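Molinate hydrolase (Gulosibacter molinativorax, PDB 4UB9) hydrolyses the thiocarbamate herbicide molinate, as a zinc-binding member of the amidohydrolase family. Local coordinates at residues A166-G178 / I228-A242. Residues are numbered along the deposited sequence; the frame is centred on the assembly and turned at random.
Sequences ARIFFAGTLIGMG and IREYLERGVDFCKIA
Phe-169 turns the edge of its ring to the carboxylate of Asp-237, the two planes standing nearly perpendicular (85°), with CD1 3.6 Å from OD1. OD2 of that carboxylate accepts a hydrogen bond from Phe-170 N (3.0 Å), on its anti side, and also lies over one face of the Phe-170 ring. This oxygen has a second, charged partner in Arg-155, a salt bridge that probably favours the ionised carboxylate. In return, Asp-237 N donates to Phe-170 O, closing a reciprocal side-chain and backbone pairing. The Phe-238 ring lies against the peptide joining Phe-170 to Ala-171, its CE1 close to Ala-171 CB.

Beyond it the chain bends around Tyr-231, whose CG is anti to the backbone N (chi1 176°), directing the ring from its helix to the bend at 171-173. Its hydroxyl donates to a lone pair of Ala-171 O (2.7 Å) and accepts a hydrogen bond from Thr-173 N (2.9 Å), which fixes the phenol within the bend. A water accepts from Lys-240 N and donates to Ala-171 O and Thr-173 O, linking the two backbones where they do not pair directly. Ile-175 then forms a parallel bridge, its N bonded to Lys-240 O and its O to Ala-242 N, while its CD1 makes a CH-pi contact over the Tyr-231 face, 4.1 Å from the centroid.

Consistent with the TIM-barrel clan, strand 174-175 flanks 239-242 in a parallel sheet continuing to 279-282, with Leu-174 and Lys-240 on the zinc side; helices 148-159 and 262-275 pack against Phe-170 and Cys-239, respectively, and strand 167-170 pairs with 138-143.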
loop_
_atom_site.group_PDB
_atom_site.type_symbol
_atom_site.label_atom_id
_atom_site.label_comp_id
_atom_site.label_asym_id
_atom_site.label_seq_id
_atom_site.Cartn_x
_atom_site.Cartn_y
_atom_site.Cartn_z
ATOM N N ALA A 166 26.608 17.287 -25.622
ATOM C CA ALA A 166 27.040 18.348 -24.730
ATOM C C ALA A 166 28.155 17.848 -23.839
ATOM O O ALA A 166 28.179 16.664 -23.481
ATOM C CB ALA A 166 25.883 18.843 -23.868
ATOM N N ARG A 167 29.110 18.723 -23.500
ATOM C CA ARG A 167 30.129 18.280 -22.573
ATOM C C ARG A 167 29.514 18.231 -21.171
ATOM O O ARG A 167 28.596 18.995 -20.811
ATOM C CB ARG A 167 31.418 19.076 -22.619
ATOM C CG ARG A 167 31.432 20.364 -21.868
ATOM C CD ARG A 167 32.825 20.997 -21.907
ATOM N NE ARG A 167 33.204 21.345 -23.263
ATOM C CZ ARG A 167 32.641 22.290 -24.021
ATOM N NH1 ARG A 167 31.665 23.070 -23.567
ATOM N NH2 ARG A 167 33.081 22.477 -25.265
ATOM N N ILE A 168 30.015 17.279 -20.425
ATOM C CA ILE A 168 29.506 16.935 -19.125
ATOM C C ILE A 168 30.498 17.198 -18.026
ATOM O O ILE A 168 31.663 16.844 -18.114
ATOM C CB ILE A 168 29.188 15.452 -19.051
ATOM C CG1 ILE A 168 28.161 15.077 -20.096
ATOM C CG2 ILE A 168 28.629 15.096 -17.667
ATOM C CD1 ILE A 168 27.954 13.582 -20.205
ATOM N N PHE A 169 29.989 17.792 -16.968
ATOM C CA PHE A 169 30.647 17.790 -15.664
ATOM C C PHE A 169 29.674 17.261 -14.623
ATOM O O PHE A 169 28.500 17.575 -14.660
ATOM C CB PHE A 169 31.117 19.190 -15.293
ATOM C CG PHE A 169 32.074 19.748 -16.276
ATOM C CD1 PHE A 169 33.363 19.239 -16.393
ATOM C CD2 PHE A 169 31.668 20.791 -17.133
ATOM C CE1 PHE A 169 34.266 19.742 -17.345
ATOM C CE2 PHE A 169 32.547 21.284 -18.085
ATOM C CZ PHE A 169 33.853 20.770 -18.188
ATOM N N PHE A 170 30.188 16.476 -13.674
ATOM C CA PHE A 170 29.302 15.806 -12.740
ATOM C C PHE A 170 29.712 15.807 -11.260
ATOM O O PHE A 170 30.868 15.963 -10.916
ATOM C CB PHE A 170 29.041 14.407 -13.231
ATOM C CG PHE A 170 30.248 13.558 -13.282
ATOM C CD1 PHE A 170 30.795 13.051 -12.116
ATOM C CD2 PHE A 170 30.810 13.213 -14.482
ATOM C CE1 PHE A 170 31.919 12.232 -12.173
ATOM C CE2 PHE A 170 31.923 12.396 -14.550
ATOM C CZ PHE A 170 32.483 11.894 -13.403
ATOM N N ALA A 171 28.708 15.649 -10.411
ATOM C CA ALA A 171 28.884 15.432 -8.969
ATOM C C ALA A 171 29.022 13.985 -8.596
ATOM O O ALA A 171 29.511 13.660 -7.517
ATOM C CB ALA A 171 27.687 15.969 -8.201
ATOM N N GLY A 172 28.476 13.126 -9.432
ATOM C CA GLY A 172 28.216 11.719 -9.072
ATOM C C GLY A 172 26.934 11.666 -8.264
ATOM O O GLY A 172 25.877 12.127 -8.703
ATOM N N THR A 173 27.038 11.197 -7.034
ATOM C CA THR A 173 25.842 11.113 -6.170
ATOM C C THR A 173 25.686 12.334 -5.275
ATOM O O THR A 173 26.491 13.241 -5.268
ATOM C CB THR A 173 25.839 9.850 -5.318
ATOM O OG1 THR A 173 24.551 9.667 -4.730
ATOM C CG2 THR A 173 26.893 9.917 -4.223
ATOM N N LEU A 174 24.581 12.358 -4.580
ATOM C CA LEU A 174 24.290 13.356 -3.572
ATOM C C LEU A 174 24.700 12.756 -2.235
ATOM O O LEU A 174 24.150 11.725 -1.794
ATOM C CB LEU A 174 22.803 13.581 -3.455
ATOM C CG LEU A 174 22.245 14.971 -3.488
ATOM C CD1 LEU A 174 21.395 15.034 -4.753
ATOM C CD2 LEU A 174 21.349 15.192 -2.313
ATOM N N ILE A 175 25.652 13.399 -1.602
ATOM C CA ILE A 175 26.220 12.836 -0.418
ATOM C C ILE A 175 25.141 12.803 0.658
ATOM O O ILE A 175 24.647 13.841 1.087
ATOM C CB ILE A 175 27.422 13.640 0.083
ATOM C CG1 ILE A 175 28.498 13.790 -0.997
ATOM C CG2 ILE A 175 27.996 13.000 1.336
ATOM C CD1 ILE A 175 29.001 12.498 -1.569
ATOM N N GLY A 176 24.872 11.586 1.146
ATOM C CA GLY A 176 23.942 11.372 2.249
ATOM C C GLY A 176 22.526 11.048 1.822
ATOM O O GLY A 176 21.619 10.982 2.643
ATOM N N MET A 177 22.330 10.885 0.518
ATOM C CA MET A 177 21.004 10.530 0.010
ATOM C C MET A 177 21.002 9.080 -0.368
ATOM O O MET A 177 21.975 8.529 -0.896
ATOM C CB MET A 177 20.630 11.378 -1.226
ATOM C CG MET A 177 19.157 11.199 -1.675
ATOM S SD MET A 177 18.708 12.041 -3.215
ATOM C CE MET A 177 19.670 11.154 -4.426
ATOM N N GLY A 178 19.860 8.461 -0.200
ATOM C CA GLY A 178 19.683 7.078 -0.672
ATOM C C GLY A 178 19.506 6.996 -2.189
ATOM O O GLY A 178 19.294 8.000 -2.866
ATOM N N ILE A 228 34.380 10.442 2.630
ATOM C CA ILE A 228 34.199 11.578 1.725
ATOM C C ILE A 228 35.470 11.909 0.956
ATOM O O ILE A 228 35.439 12.184 -0.237
ATOM C CB ILE A 228 33.672 12.846 2.395
ATOM C CG1 ILE A 228 33.491 13.961 1.363
ATOM C CG2 ILE A 228 34.600 13.349 3.497
ATOM C CD1 ILE A 228 32.419 13.681 0.333
ATOM N N ARG A 229 36.612 11.825 1.615
ATOM C CA ARG A 229 37.865 12.060 0.929
ATOM C C ARG A 229 38.109 11.073 -0.194
ATOM O O ARG A 229 38.472 11.437 -1.305
ATOM C CB ARG A 229 39.030 11.996 1.889
ATOM C CG ARG A 229 40.312 12.320 1.176
ATOM C CD ARG A 229 41.349 12.714 2.199
ATOM N NE ARG A 229 42.553 13.174 1.545
ATOM C CZ ARG A 229 43.655 13.555 2.179
ATOM N NH1 ARG A 229 43.709 13.559 3.511
ATOM N NH2 ARG A 229 44.709 13.953 1.468
ATOM N N GLU A 230 37.907 9.816 0.109
ATOM C CA GLU A 230 38.049 8.764 -0.891
ATOM C C GLU A 230 37.088 8.938 -2.092
ATOM O O GLU A 230 37.464 8.717 -3.263
ATOM C CB GLU A 230 37.811 7.418 -0.209
ATOM C CG GLU A 230 37.562 6.254 -1.157
ATOM C CD GLU A 230 37.190 4.964 -0.432
ATOM O OE1 GLU A 230 36.359 4.967 0.521
ATOM O OE2 GLU A 230 37.739 3.919 -0.832
ATOM N N TYR A 231 35.849 9.300 -1.760
ATOM C CA TYR A 231 34.834 9.562 -2.773
ATOM C C TYR A 231 35.316 10.653 -3.725
ATOM O O TYR A 231 35.328 10.474 -4.911
ATOM C CB TYR A 231 33.506 9.984 -2.136
ATOM C CG TYR A 231 32.494 10.354 -3.188
ATOM C CD1 TYR A 231 31.841 9.359 -3.935
ATOM C CD2 TYR A 231 32.235 11.680 -3.499
ATOM C CE1 TYR A 231 30.927 9.694 -4.899
ATOM C CE2 TYR A 231 31.319 12.031 -4.462
ATOM C CZ TYR A 231 30.682 11.038 -5.172
ATOM O OH TYR A 231 29.772 11.351 -6.159
ATOM N N LEU A 232 35.773 11.763 -3.159
ATOM C CA LEU A 232 36.254 12.874 -3.943
ATOM C C LEU A 232 37.431 12.459 -4.817
ATOM O O LEU A 232 37.578 12.939 -5.926
ATOM C CB LEU A 232 36.624 14.065 -3.062
ATOM C CG LEU A 232 35.412 14.690 -2.360
ATOM C CD1 LEU A 232 35.839 15.663 -1.284
ATOM C CD2 LEU A 232 34.504 15.416 -3.330
ATOM N N GLU A 233 38.274 11.576 -4.313
ATOM C CA GLU A 233 39.417 11.091 -5.087
ATOM C C GLU A 233 39.024 10.171 -6.225
ATOM O O GLU A 233 39.859 9.809 -7.027
ATOM C CB GLU A 233 40.439 10.426 -4.191
ATOM C CG GLU A 233 41.380 11.496 -3.641
ATOM C CD GLU A 233 42.050 11.110 -2.339
ATOM O OE1 GLU A 233 42.109 9.893 -2.028
ATOM O OE2 GLU A 233 42.540 12.028 -1.639
ATOM N N ARG A 234 37.751 9.821 -6.345
ATOM C CA ARG A 234 37.318 9.030 -7.502
ATOM C C ARG A 234 37.190 9.823 -8.784
ATOM O O ARG A 234 37.100 9.248 -9.846
ATOM C CB ARG A 234 35.970 8.367 -7.282
ATOM C CG ARG A 234 36.004 7.271 -6.267
ATOM C CD ARG A 234 34.593 7.055 -5.755
ATOM N NE ARG A 234 34.542 5.932 -4.851
ATOM C CZ ARG A 234 34.470 4.674 -5.261
ATOM N NH1 ARG A 234 34.474 3.703 -4.367
ATOM N NH2 ARG A 234 34.391 4.391 -6.559
ATOM N N GLY A 235 37.082 11.123 -8.706
ATOM C CA GLY A 235 37.163 11.932 -9.908
ATOM C C GLY A 235 35.968 12.789 -10.301
ATOM O O GLY A 235 35.798 13.123 -11.464
ATOM N N VAL A 236 35.248 13.294 -9.335
ATOM C CA VAL A 236 34.128 14.173 -9.608
ATOM C C VAL A 236 34.580 15.578 -9.956
ATOM O O VAL A 236 35.648 16.019 -9.528
ATOM C CB VAL A 236 33.167 14.216 -8.430
ATOM C CG1 VAL A 236 32.707 12.796 -8.100
ATOM C CG2 VAL A 236 33.799 14.863 -7.220
ATOM N N ASP A 237 33.741 16.301 -10.690
ATOM C CA ASP A 237 34.018 17.694 -11.015
ATOM C C ASP A 237 33.526 18.684 -9.944
ATOM O O ASP A 237 33.984 19.811 -9.845
ATOM C CB ASP A 237 33.385 18.037 -12.334
ATOM C CG ASP A 237 33.898 17.176 -13.448
ATOM O OD1 ASP A 237 35.083 17.356 -13.833
ATOM O OD2 ASP A 237 33.130 16.315 -13.950
ATOM N N PHE A 238 32.602 18.242 -9.135
ATOM C CA PHE A 238 32.106 19.037 -8.010
ATOM C C PHE A 238 31.403 18.097 -7.057
ATOM O O PHE A 238 31.322 16.895 -7.328
ATOM C CB PHE A 238 31.198 20.169 -8.460
ATOM C CG PHE A 238 30.140 19.752 -9.419
ATOM C CD1 PHE A 238 28.974 19.233 -8.953
ATOM C CD2 PHE A 238 30.293 19.908 -10.795
ATOM C CE1 PHE A 238 27.943 18.887 -9.814
ATOM C CE2 PHE A 238 29.284 19.547 -11.664
ATOM C CZ PHE A 238 28.107 19.034 -11.174
ATOM N N CYS A 239 30.949 18.615 -5.907
ATOM C CA CYS A 239 30.352 17.737 -4.903
ATOM C C CYS A 239 29.116 18.340 -4.368
ATOM O O CYS A 239 29.113 19.511 -3.953
ATOM C CB CYS A 239 31.336 17.498 -3.763
ATOM S SG CYS A 239 30.684 16.407 -2.492
ATOM N N LYS A 240 28.065 17.541 -4.309
ATOM C CA LYS A 240 26.769 18.067 -3.850
ATOM C C LYS A 240 26.384 17.337 -2.578
ATOM O O LYS A 240 26.386 16.107 -2.539
ATOM C CB LYS A 240 25.662 17.903 -4.903
ATOM C CG LYS A 240 24.332 18.497 -4.458
ATOM C CD LYS A 240 23.363 18.799 -5.588
ATOM C CE LYS A 240 22.284 17.766 -5.791
ATOM N NZ LYS A 240 20.976 18.347 -6.239
ATOM N N ILE A 241 26.050 18.108 -1.559
ATOM C CA ILE A 241 25.784 17.562 -0.255
ATOM C C ILE A 241 24.299 17.694 0.035
ATOM O O ILE A 241 23.734 18.763 -0.076
ATOM C CB ILE A 241 26.476 18.345 0.895
ATOM C CG1 ILE A 241 27.977 18.501 0.733
ATOM C CG2 ILE A 241 26.177 17.682 2.244
ATOM C CD1 ILE A 241 28.670 17.207 0.522
ATOM N N ALA A 242 23.714 16.625 0.537
ATOM C CA ALA A 242 22.339 16.674 1.040
ATOM C C ALA A 242 22.267 17.316 2.403
ATOM O O ALA A 242 22.284 16.627 3.396
ATOM C CB ALA A 242 21.748 15.283 1.134
HETATM O O HOH W 1 28.730 14.904 -4.977
#